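Local coordinates for protein truncated hemoglobin 4 (Chlamydomonas reinhardtii, PDB 6BME) that binds heme b through two protein side chains on its iron, as a 2-on-2 truncated hemoglobin, and is probably an oxygen-binding protein, at residues V19-K22 / K23-D27; T81-D84 / K85-H89; F90-S93 / L94-M97; V99-E102 / L103-E106. All coordinates share one frame; numbering follows the deposited sequence.

Overall arrangement
All four are local contacts in a globin, mostly one helical turn apart; interaction 4 includes the loop leading into its helix. Interactions 1 and 3 lie on helices 10-25 and 80-96, which meet through the salt bridge of Lys23 with Glu96 and the edge-to-face rings of Phe20 and Phe90. Interaction 2, earlier on helix 80-96, turns Phe83 and Val86 to the heme and reaches interaction 1 through Lys85 and Asp27. Interactions 1 to 3 are partly buried and combine aromatic or aliphatic packing with charged groups toward the surface. Interaction 4, a surface contact starting helix 101-114, adds an amide-carboxylate bond to apolar packing by Val99 and meets interaction 3 at Leu94.

Interaction 1: V19-K22 / K23-D27; sequences VFYK and KLMND
Four backbone bonds join Val19-Lys22 to Lys23-Asp27 in the i to i+4 pattern of an alpha-helix, from Lys23 N to Val19 O (3.0 Å) through to Asn26 N on Lys22 O, where the bond is more bent. Tyr21 and Met25 form the main side-chain pair. The Met25 side chain folds back on itself, and its CG lies over one face of the Tyr21 ring, 3.7 Å from the centroid, as a CH-pi contact. Met25 SD stands obliquely to the same ring, 4.6 Å from the centroid, which makes this a Met-aromatic contact as well. The Tyr21 ring reaches Met25 because its CG is anti to the backbone N (chi1 168°), which swings it along the helix toward the following turn. A serine in place of Tyr21 would probably take the ring face from under Met25 CG and leave that side chain more able to turn. On the neighbouring side of the helix, Leu24 CD2 comes to 3.8 Å from Phe20 CE1, while Leu24 CD1 stands over a face of that ring toward its rim. Val19 and Lys23 run side by side, CG1 to CE at 3.8 Å, and the lysine then carries its NZ to a salt bridge with Glu96. Phe20 also meets Phe90 edge-to-face. Pairing of i with i+4 is the ordinary neighbour relation of an alpha-helix; in this helix of the globin fold, Phe20 and Leu24 are buried near the heme site, with Leu24 about 5 Å from the side chain of the heme-binding Lys45.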
loop_
_atom_site.group_PDB
_atom_site.type_symbol
_atom_site.label_atom_id
_atom_site.label_comp_id
_atom_site.label_asym_id
_atom_site.label_seq_id
_atom_site.Cartn_x
_atom_site.Cartn_y
_atom_site.Cartn_z
ATOM N N VAL A 19 -3.028 -1.377 -11.969
ATOM C CA VAL A 19 -4.380 -1.581 -11.443
ATOM C C VAL A 19 -4.519 -0.910 -10.081
ATOM O O VAL A 19 -5.462 -0.147 -9.834
ATOM C CB VAL A 19 -4.700 -3.083 -11.349
ATOM C CG1 VAL A 19 -5.982 -3.317 -10.497
ATOM C CG2 VAL A 19 -4.821 -3.702 -12.739
ATOM N N PHE A 20 -3.554 -1.167 -9.197
ATOM C CA PHE A 20 -3.600 -0.681 -7.824
ATOM C C PHE A 20 -3.494 0.834 -7.789
ATOM O O PHE A 20 -4.275 1.501 -7.103
ATOM C CB PHE A 20 -2.474 -1.361 -7.042
ATOM C CG PHE A 20 -2.372 -0.963 -5.602
ATOM C CD1 PHE A 20 -3.504 -0.813 -4.808
ATOM C CD2 PHE A 20 -1.126 -0.798 -5.022
ATOM C CE1 PHE A 20 -3.383 -0.452 -3.461
ATOM C CE2 PHE A 20 -1.000 -0.450 -3.683
ATOM C CZ PHE A 20 -2.127 -0.275 -2.904
ATOM N N TYR A 21 -2.564 1.388 -8.568
ATOM C CA TYR A 21 -2.403 2.835 -8.662
ATOM C C TYR A 21 -3.689 3.511 -9.120
ATOM O O TYR A 21 -4.139 4.498 -8.519
ATOM C CB TYR A 21 -1.255 3.152 -9.621
ATOM C CG TYR A 21 -1.170 4.600 -10.023
ATOM C CD1 TYR A 21 -0.569 5.532 -9.195
ATOM C CD2 TYR A 21 -1.688 5.036 -11.230
ATOM C CE1 TYR A 21 -0.485 6.863 -9.557
ATOM C CE2 TYR A 21 -1.609 6.365 -11.603
ATOM C CZ TYR A 21 -1.008 7.273 -10.760
ATOM O OH TYR A 21 -0.929 8.599 -11.122
ATOM N N LYS A 22 -4.306 2.982 -10.180
ATOM C CA LYS A 22 -5.496 3.623 -10.732
ATOM C C LYS A 22 -6.657 3.566 -9.751
ATOM O O LYS A 22 -7.423 4.532 -9.633
ATOM C CB LYS A 22 -5.864 2.977 -12.072
ATOM C CG LYS A 22 -4.865 3.285 -13.182
ATOM C CD LYS A 22 -5.240 2.590 -14.475
ATOM C CE LYS A 22 -4.157 2.772 -15.545
ATOM N NZ LYS A 22 -3.613 1.466 -16.024
ATOM N N LYS A 23 -6.784 2.463 -9.005
ATOM C CA LYS A 23 -7.802 2.394 -7.953
ATOM C C LYS A 23 -7.635 3.527 -6.944
ATOM O O LYS A 23 -8.613 4.168 -6.553
ATOM C CB LYS A 23 -7.747 1.041 -7.239
ATOM C CG LYS A 23 -8.392 -0.114 -7.983
ATOM C CD LYS A 23 -8.166 -1.425 -7.235
ATOM C CE LYS A 23 -8.716 -2.617 -8.003
ATOM N NZ LYS A 23 -10.204 -2.547 -8.138
ATOM N N LEU A 24 -6.400 3.787 -6.500
ATOM C CA LEU A 24 -6.190 4.848 -5.519
ATOM C C LEU A 24 -6.505 6.216 -6.113
ATOM O O LEU A 24 -7.170 7.044 -5.476
ATOM C CB LEU A 24 -4.756 4.815 -4.989
ATOM C CG LEU A 24 -4.231 3.507 -4.400
ATOM C CD1 LEU A 24 -2.868 3.745 -3.765
ATOM C CD2 LEU A 24 -5.204 2.935 -3.380
ATOM N N MET A 25 -6.024 6.484 -7.332
ATOM C CA MET A 25 -6.255 7.800 -7.916
ATOM C C MET A 25 -7.723 8.017 -8.264
ATOM O O MET A 25 -8.181 9.163 -8.297
ATOM C CB MET A 25 -5.364 7.991 -9.149
ATOM C CG MET A 25 -3.869 7.797 -8.857
ATOM S SD MET A 25 -3.280 8.782 -7.443
ATOM C CE MET A 25 -3.471 10.433 -8.117
ATOM N N ASN A 26 -8.483 6.951 -8.484
ATOM C CA ASN A 26 -9.884 7.099 -8.842
ATOM C C ASN A 26 -10.808 7.037 -7.637
ATOM O O ASN A 26 -12.027 7.101 -7.804
ATOM C CB ASN A 26 -10.267 6.036 -9.873
ATOM C CG ASN A 26 -9.570 6.257 -11.209
ATOM O OD1 ASN A 26 -9.431 7.397 -11.658
ATOM N ND2 ASN A 26 -9.117 5.175 -11.839
ATOM N N ASP A 27 -10.257 6.919 -6.429
ATOM C CA ASP A 27 -11.055 6.896 -5.215
ATOM C C ASP A 27 -11.084 8.305 -4.643
ATOM O O ASP A 27 -10.042 8.798 -4.182
ATOM C CB ASP A 27 -10.462 5.909 -4.205
ATOM C CG ASP A 27 -11.332 5.724 -2.959
ATOM O OD1 ASP A 27 -11.929 6.706 -2.475
ATOM O OD2 ASP A 27 -11.406 4.586 -2.448
#

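Interaction 2: T81-D84 / K85-H89; sequences THFD and KVAGH. With HEM (protoporphyrin IX containing Fe), chain C.
Lys85 N bonds to Thr81 O at 3.0 Å on one continuous helix, and Lys85 CB rests against the carbonyl oxygens of Thr81 and His82; beyond it the chain bends away, and its NZ forms a salt bridge with Asp27. Asp84 O accepts Gly88 N, while the Asp84 side chain turns elsewhere and its OD1 forms a salt bridge with Arg115. The buried Phe83 reaches both ways: its CE1 lies 4.2 Å from Ala87 CB, and on the other side of the ring CE2 comes to 3.6 Å from heme CAB, part of a vinyl group. With CG anti to the backbone N (chi1 174°), the ring is carried out to the porphyrin. An alanine at Phe83 would probably open a gap beside that vinyl and strip Ala87 CB of its aromatic neighbour. Val86 adds a second heme contact, CG2 to the methyl CMC at 3.6 Å. Both residues belong to the heme pocket. Helix 80-96 thus packs one side against the heme, while Val86 and His89 lean on helix 10-25 at Phe20, Lys23 and Leu24.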
loop_
_atom_site.group_PDB
_atom_site.type_symbol
_atom_site.label_atom_id
_atom_site.label_comp_id
_atom_site.label_asym_id
_atom_site.label_seq_id
_atom_site.Cartn_x
_atom_site.Cartn_y
_atom_site.Cartn_z
ATOM N N THR A 81 -9.605 4.494 8.373
ATOM C CA THR A 81 -10.513 4.278 7.252
ATOM C C THR A 81 -9.748 4.396 5.938
ATOM O O THR A 81 -9.948 3.604 5.014
ATOM C CB THR A 81 -11.671 5.277 7.292
ATOM O OG1 THR A 81 -12.301 5.240 8.585
ATOM C CG2 THR A 81 -12.725 4.931 6.237
ATOM N N HIS A 82 -8.842 5.363 5.851
ATOM C CA HIS A 82 -8.028 5.472 4.649
ATOM C C HIS A 82 -7.157 4.233 4.470
ATOM O O HIS A 82 -7.085 3.680 3.362
ATOM C CB HIS A 82 -7.181 6.738 4.711
ATOM C CG HIS A 82 -7.991 7.992 4.823
ATOM N ND1 HIS A 82 -7.741 8.957 5.771
ATOM C CD2 HIS A 82 -9.059 8.428 4.115
ATOM C CE1 HIS A 82 -8.608 9.943 5.634
ATOM N NE2 HIS A 82 -9.427 9.642 4.644
ATOM N N PHE A 83 -6.512 3.767 5.553
ATOM C CA PHE A 83 -5.680 2.564 5.474
ATOM C C PHE A 83 -6.486 1.368 4.989
ATOM O O PHE A 83 -6.021 0.589 4.146
ATOM C CB PHE A 83 -5.052 2.233 6.830
ATOM C CG PHE A 83 -4.290 0.921 6.835
ATOM C CD1 PHE A 83 -4.945 -0.289 7.061
ATOM C CD2 PHE A 83 -2.921 0.897 6.588
ATOM C CE1 PHE A 83 -4.251 -1.491 7.040
ATOM C CE2 PHE A 83 -2.213 -0.301 6.574
ATOM C CZ PHE A 83 -2.878 -1.499 6.795
ATOM N N ASP A 84 -7.677 1.169 5.566
ATOM C CA ASP A 84 -8.489 0.016 5.190
ATOM C C ASP A 84 -8.947 0.098 3.741
ATOM O O ASP A 84 -9.186 -0.943 3.113
ATOM C CB ASP A 84 -9.695 -0.113 6.124
ATOM C CG ASP A 84 -9.295 -0.476 7.542
ATOM O OD1 ASP A 84 -8.194 -1.038 7.717
ATOM O OD2 ASP A 84 -10.074 -0.202 8.490
ATOM N N LYS A 85 -9.120 1.314 3.208
ATOM C CA LYS A 85 -9.524 1.443 1.811
ATOM C C LYS A 85 -8.355 1.129 0.880
ATOM O O LYS A 85 -8.527 0.421 -0.118
ATOM C CB LYS A 85 -10.079 2.849 1.544
ATOM C CG LYS A 85 -10.981 2.951 0.307
ATOM C CD LYS A 85 -12.312 2.181 0.508
ATOM C CE LYS A 85 -13.129 2.126 -0.778
ATOM N NZ LYS A 85 -13.548 3.506 -1.188
ATOM N N VAL A 86 -7.158 1.640 1.202
ATOM C CA VAL A 86 -5.962 1.318 0.427
ATOM C C VAL A 86 -5.710 -0.183 0.457
ATOM O O VAL A 86 -5.418 -0.803 -0.576
ATOM C CB VAL A 86 -4.747 2.108 0.958
ATOM C CG1 VAL A 86 -3.428 1.539 0.412
ATOM C CG2 VAL A 86 -4.865 3.592 0.612
ATOM N N ALA A 87 -5.829 -0.791 1.640
ATOM C CA ALA A 87 -5.596 -2.228 1.767
ATOM C C ALA A 87 -6.627 -3.029 0.981
ATOM O O ALA A 87 -6.289 -4.031 0.330
ATOM C CB ALA A 87 -5.608 -2.628 3.245
ATOM N N GLY A 88 -7.890 -2.598 1.016
ATOM C CA GLY A 88 -8.910 -3.268 0.215
ATOM C C GLY A 88 -8.651 -3.153 -1.280
ATOM O O GLY A 88 -8.789 -4.130 -2.023
ATOM N N HIS A 89 -8.279 -1.957 -1.747
ATOM C CA HIS A 89 -7.937 -1.825 -3.158
ATOM C C HIS A 89 -6.765 -2.718 -3.525
ATOM O O HIS A 89 -6.720 -3.257 -4.637
ATOM C CB HIS A 89 -7.604 -0.376 -3.511
ATOM C CG HIS A 89 -8.794 0.534 -3.527
ATOM N ND1 HIS A 89 -9.979 0.201 -4.146
ATOM C CD2 HIS A 89 -8.978 1.769 -2.998
ATOM C CE1 HIS A 89 -10.842 1.194 -4.000
ATOM N NE2 HIS A 89 -10.255 2.161 -3.312
HETATM C CHA HEM C . 4.700 7.088 0.660
HETATM C CHB HEM C . 4.232 2.343 1.447
HETATM C CHC HEM C . -0.116 3.224 3.387
HETATM C CHD HEM C . -0.146 7.438 1.037
HETATM C C1A HEM C . 5.021 5.749 0.717
HETATM C C2A HEM C . 6.263 5.097 0.320
HETATM C C3A HEM C . 6.098 3.778 0.541
HETATM C C4A HEM C . 4.776 3.553 1.077
HETATM C CMA HEM C . 7.106 2.635 0.306
HETATM C CAA HEM C . 7.547 5.783 -0.244
HETATM C CBA HEM C . 7.274 6.522 -1.555
HETATM C CGA HEM C . 8.545 7.008 -2.227
HETATM O O1A HEM C . 9.288 7.846 -1.625
HETATM O O2A HEM C . 8.791 6.563 -3.387
HETATM C C1B HEM C . 3.065 2.186 2.168
HETATM C C2B HEM C . 2.672 1.031 2.950
HETATM C C3B HEM C . 1.474 1.300 3.490
HETATM C C4B HEM C . 1.063 2.608 3.042
HETATM C CMB HEM C . 3.513 -0.252 3.148
HETATM C CAB HEM C . 0.577 0.423 4.397
HETATM C CBB HEM C . 0.648 -0.907 4.452
HETATM C C1C HEM C . -0.546 4.404 2.841
HETATM C C2C HEM C . -1.873 4.935 2.932
HETATM C C3C HEM C . -1.914 6.087 2.268
HETATM C C4C HEM C . -0.581 6.341 1.746
HETATM C CMC HEM C . -3.045 4.237 3.656
HETATM C CAC HEM C . -3.173 6.962 2.115
HETATM C CBC HEM C . -3.401 7.635 0.983
HETATM C C1D HEM C . 1.184 7.745 0.802
HETATM C C2D HEM C . 1.701 9.003 0.302
HETATM C C3D HEM C . 3.024 8.897 0.195
HETATM C C4D HEM C . 3.406 7.574 0.626
HETATM C CMD HEM C . 0.834 10.222 -0.059
HETATM C CAD HEM C . 4.034 9.961 -0.326
HETATM C CBD HEM C . 4.334 10.984 0.761
HETATM C CGD HEM C . 5.269 12.012 0.165
HETATM O O1D HEM C . 6.182 11.621 -0.606
HETATM O O2D HEM C . 5.109 13.213 0.477
HETATM N NA HEM C . 4.150 4.778 1.152
HETATM N NB HEM C . 2.058 3.137 2.250
HETATM N NC HEM C . 0.216 5.291 2.121
HETATM N ND HEM C . 2.260 6.893 1.003
HETATM FE FE HEM C . 2.154 5.019 1.616
#

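Interaction 3: F90-S93 / L94-M97; sequences FVDS and LKEM
Phe90 and Leu94 are an i, i+4 aromatic-aliphatic pair near the C-terminal end of helix 80-96 in this globin fold. The apolar contact is made by Leu94 CD1, 3.7 Å from Phe90 CE2. A chi1 of -178° lays the Phe90 ring along the helix, where Leu94 CG meets one face, displaced toward the rim. Around this pair the packing continues into other helices: Phe90 meets the ring of Phe49 and touches Leu111, and Leu94 lies against Ile104 and Ala107 of helix 101-114. The backbone bonds follow the regular i to i+4 pattern, Leu94 N to Phe90 O at 3.1 Å and Glu96 N to Asp92 O at 2.9 Å. The last of them, Met97 N to Ser93 O, is more bent, at an angle of 143°, where Met97 leaves the helical conformation. Ser93 OG is held by His89 O one turn earlier. The charged groups lie on the outer side. Glu96, whose carboxylate is taken by Lys23, passes its CG close to Asp92 O. Asp92 and Lys95 carry opposite charges but stay beyond salt-bridge distance, and a water appears to bridge them: it donates to Asp92 OD1 at 2.8 Å, while its distance to Lys95 NZ, 2.5 Å, is so short that its exact value is doubtful.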
loop_
_atom_site.group_PDB
_atom_site.type_symbol
_atom_site.label_atom_id
_atom_site.label_comp_id
_atom_site.label_asym_id
_atom_site.label_seq_id
_atom_site.Cartn_x
_atom_site.Cartn_y
_atom_site.Cartn_z
ATOM N N PHE A 90 -5.815 -2.899 -2.607
ATOM C CA PHE A 90 -4.667 -3.741 -2.914
ATOM C C PHE A 90 -5.089 -5.192 -3.135
ATOM O O PHE A 90 -4.712 -5.814 -4.137
ATOM C CB PHE A 90 -3.620 -3.645 -1.808
ATOM C CG PHE A 90 -2.393 -4.450 -2.089
ATOM C CD1 PHE A 90 -1.488 -4.045 -3.073
ATOM C CD2 PHE A 90 -2.150 -5.614 -1.399
ATOM C CE1 PHE A 90 -0.359 -4.792 -3.342
ATOM C CE2 PHE A 90 -1.015 -6.372 -1.667
ATOM C CZ PHE A 90 -0.129 -5.968 -2.633
ATOM N N VAL A 91 -5.874 -5.755 -2.212
ATOM C CA VAL A 91 -6.252 -7.154 -2.384
ATOM C C VAL A 91 -7.202 -7.301 -3.568
ATOM O O VAL A 91 -7.135 -8.292 -4.297
ATOM C CB VAL A 91 -6.848 -7.743 -1.091
ATOM C CG1 VAL A 91 -5.848 -7.637 0.035
ATOM C CG2 VAL A 91 -8.143 -7.039 -0.715
ATOM N N ASP A 92 -8.062 -6.307 -3.812
ATOM C CA ASP A 92 -8.884 -6.340 -5.016
ATOM C C ASP A 92 -8.014 -6.373 -6.265
ATOM O O ASP A 92 -8.329 -7.079 -7.226
ATOM C CB ASP A 92 -9.825 -5.136 -5.058
ATOM C CG ASP A 92 -10.871 -5.165 -3.952
ATOM O OD1 ASP A 92 -10.940 -6.163 -3.199
ATOM O OD2 ASP A 92 -11.618 -4.175 -3.836
ATOM N N SER A 93 -6.918 -5.601 -6.277
ATOM C CA SER A 93 -6.011 -5.639 -7.421
ATOM C C SER A 93 -5.450 -7.034 -7.619
ATOM O O SER A 93 -5.413 -7.538 -8.744
ATOM C CB SER A 93 -4.872 -4.635 -7.237
ATOM O OG SER A 93 -5.386 -3.339 -7.016
ATOM N N LEU A 94 -5.035 -7.685 -6.531
ATOM C CA LEU A 94 -4.485 -9.030 -6.647
ATOM C C LEU A 94 -5.517 -10.005 -7.206
ATOM O O LEU A 94 -5.197 -10.830 -8.070
ATOM C CB LEU A 94 -3.974 -9.507 -5.289
ATOM C CG LEU A 94 -2.859 -8.735 -4.594
ATOM C CD1 LEU A 94 -2.584 -9.352 -3.223
ATOM C CD2 LEU A 94 -1.609 -8.743 -5.457
ATOM N N LYS A 95 -6.766 -9.920 -6.731
ATOM C CA LYS A 95 -7.814 -10.806 -7.229
ATOM C C LYS A 95 -8.088 -10.561 -8.705
ATOM O O LYS A 95 -8.260 -11.512 -9.479
ATOM C CB LYS A 95 -9.098 -10.619 -6.414
ATOM C CG LYS A 95 -8.936 -10.901 -4.937
ATOM C CD LYS A 95 -10.207 -10.535 -4.177
ATOM C CE LYS A 95 -10.014 -10.630 -2.673
ATOM N NZ LYS A 95 -11.220 -10.123 -1.954
ATOM N N GLU A 96 -8.159 -9.293 -9.111
ATOM C CA GLU A 96 -8.412 -8.971 -10.512
ATOM C C GLU A 96 -7.316 -9.491 -11.430
ATOM O O GLU A 96 -7.578 -9.798 -12.601
ATOM C CB GLU A 96 -8.571 -7.466 -10.675
ATOM C CG GLU A 96 -9.861 -6.979 -10.043
ATOM C CD GLU A 96 -9.980 -5.482 -10.039
ATOM O OE1 GLU A 96 -9.275 -4.828 -10.844
ATOM O OE2 GLU A 96 -10.785 -4.968 -9.230
ATOM N N MET A 97 -6.096 -9.604 -10.925
ATOM C CA MET A 97 -4.981 -10.142 -11.690
ATOM C C MET A 97 -4.902 -11.665 -11.617
ATOM O O MET A 97 -3.935 -12.251 -12.115
ATOM C CB MET A 97 -3.677 -9.515 -11.202
ATOM C CG MET A 97 -3.596 -8.011 -11.456
ATOM S SD MET A 97 -3.545 -7.608 -13.211
ATOM C CE MET A 97 -2.164 -8.610 -13.736
HETATM O O HOH W 1 -12.607 -8.360 -3.017
#

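Interaction 4: V99-E102 / L103-E106; sequences VGQE and LIDE
Val99 and Leu103 cross at about a right angle where the loop enters helix 101-114 of the globin fold, with Gly100 at the N-cap position. Val99 CG1 does the touching, 3.6 Å from Leu103 CB and 3.8 Å from Leu103 CD1. The same methyl lies 4.0 Å from Ile104 CD1, so it touches both successive residues of the first helical turn. Val99 also packs on Leu94 of the preceding helix 80-96, while Leu103 touches Phe54, so this apolar side faces the rest of the protein. Ile104 folds back toward the helix start: with its CG1 beside the backbone N (chi1 -57°), that atom comes to 3.1 Å from Gly100 O, the oxygen that also accepts Ile104 N. Further backbone bonds run from Asp105 N to Gln101 O and from Glu106 N to Glu102 O, settling the chain into regular helix. On the exposed side, Gln101 and Asp105 pair one turn apart. The glutamine chain bends at chi2 (67°), which brings its amide forward along the helix surface to the carboxylate. The two flat groups are turned 44° against each other. The acceptor lies close to the amide plane, but the amide approaches from above the carboxylate plane, and Gln101 NE2 donates to Asp105 OD1 at 3.0 Å.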
loop_
_atom_site.group_PDB
_atom_site.type_symbol
_atom_site.label_atom_id
_atom_site.label_comp_id
_atom_site.label_asym_id
_atom_site.label_seq_id
_atom_site.Cartn_x
_atom_site.Cartn_y
_atom_site.Cartn_z
ATOM N N VAL A 99 -4.527 -13.545 -8.881
ATOM C CA VAL A 99 -3.658 -14.054 -7.825
ATOM C C VAL A 99 -4.468 -14.953 -6.899
ATOM O O VAL A 99 -5.615 -14.648 -6.562
ATOM C CB VAL A 99 -3.004 -12.891 -7.057
ATOM C CG1 VAL A 99 -2.195 -13.410 -5.883
ATOM C CG2 VAL A 99 -2.124 -12.070 -7.997
ATOM N N GLY A 100 -3.873 -16.069 -6.481
ATOM C CA GLY A 100 -4.603 -17.065 -5.728
ATOM C C GLY A 100 -4.740 -16.741 -4.254
ATOM O O GLY A 100 -4.126 -15.815 -3.725
ATOM N N GLN A 101 -5.545 -17.568 -3.582
ATOM C CA GLN A 101 -5.982 -17.277 -2.220
ATOM C C GLN A 101 -4.846 -17.371 -1.212
ATOM O O GLN A 101 -4.828 -16.617 -0.231
ATOM C CB GLN A 101 -7.113 -18.233 -1.821
ATOM C CG GLN A 101 -7.714 -17.953 -0.455
ATOM C CD GLN A 101 -8.457 -16.637 -0.424
ATOM O OE1 GLN A 101 -9.361 -16.405 -1.229
ATOM N NE2 GLN A 101 -8.071 -15.759 0.499
ATOM N N GLU A 102 -3.909 -18.299 -1.409
ATOM C CA GLU A 102 -2.804 -18.419 -0.466
ATOM C C GLU A 102 -1.966 -17.144 -0.452
ATOM O O GLU A 102 -1.578 -16.658 0.619
ATOM C CB GLU A 102 -1.951 -19.638 -0.815
ATOM C CG GLU A 102 -1.006 -20.056 0.304
ATOM C CD GLU A 102 -0.458 -21.465 0.116
ATOM O OE1 GLU A 102 -1.147 -22.298 -0.505
ATOM O OE2 GLU A 102 0.667 -21.736 0.583
ATOM N N LEU A 103 -1.709 -16.569 -1.633
ATOM C CA LEU A 103 -0.974 -15.308 -1.704
ATOM C C LEU A 103 -1.798 -14.142 -1.162
ATOM O O LEU A 103 -1.252 -13.247 -0.505
ATOM C CB LEU A 103 -0.534 -15.040 -3.144
ATOM C CG LEU A 103 0.589 -15.929 -3.694
ATOM C CD1 LEU A 103 0.877 -15.612 -5.158
ATOM C CD2 LEU A 103 1.853 -15.767 -2.858
ATOM N N ILE A 104 -3.113 -14.126 -1.425
ATOM C CA ILE A 104 -3.971 -13.098 -0.834
ATOM C C ILE A 104 -3.840 -13.103 0.683
ATOM O O ILE A 104 -3.652 -12.055 1.313
ATOM C CB ILE A 104 -5.442 -13.302 -1.244
ATOM C CG1 ILE A 104 -5.591 -13.299 -2.753
ATOM C CG2 ILE A 104 -6.331 -12.215 -0.605
ATOM C CD1 ILE A 104 -5.038 -12.109 -3.375
ATOM N N ASP A 105 -3.987 -14.283 1.289
ATOM C CA ASP A 105 -3.946 -14.390 2.744
ATOM C C ASP A 105 -2.618 -13.894 3.287
ATOM O O ASP A 105 -2.576 -13.189 4.303
ATOM C CB ASP A 105 -4.194 -15.840 3.175
ATOM C CG ASP A 105 -5.661 -16.263 3.036
ATOM O OD1 ASP A 105 -6.552 -15.389 3.059
ATOM O OD2 ASP A 105 -5.929 -17.481 2.916
ATOM N N GLU A 106 -1.520 -14.250 2.617
ATOM C CA GLU A 106 -0.205 -13.810 3.062
ATOM C C GLU A 106 -0.113 -12.288 3.044
ATOM O O GLU A 106 0.325 -11.666 4.019
ATOM C CB GLU A 106 0.876 -14.445 2.179
ATOM C CG GLU A 106 2.240 -13.809 2.355
ATOM C CD GLU A 106 3.314 -14.425 1.461
ATOM O OE1 GLU A 106 3.044 -15.462 0.803
ATOM O OE2 GLU A 106 4.428 -13.859 1.429
#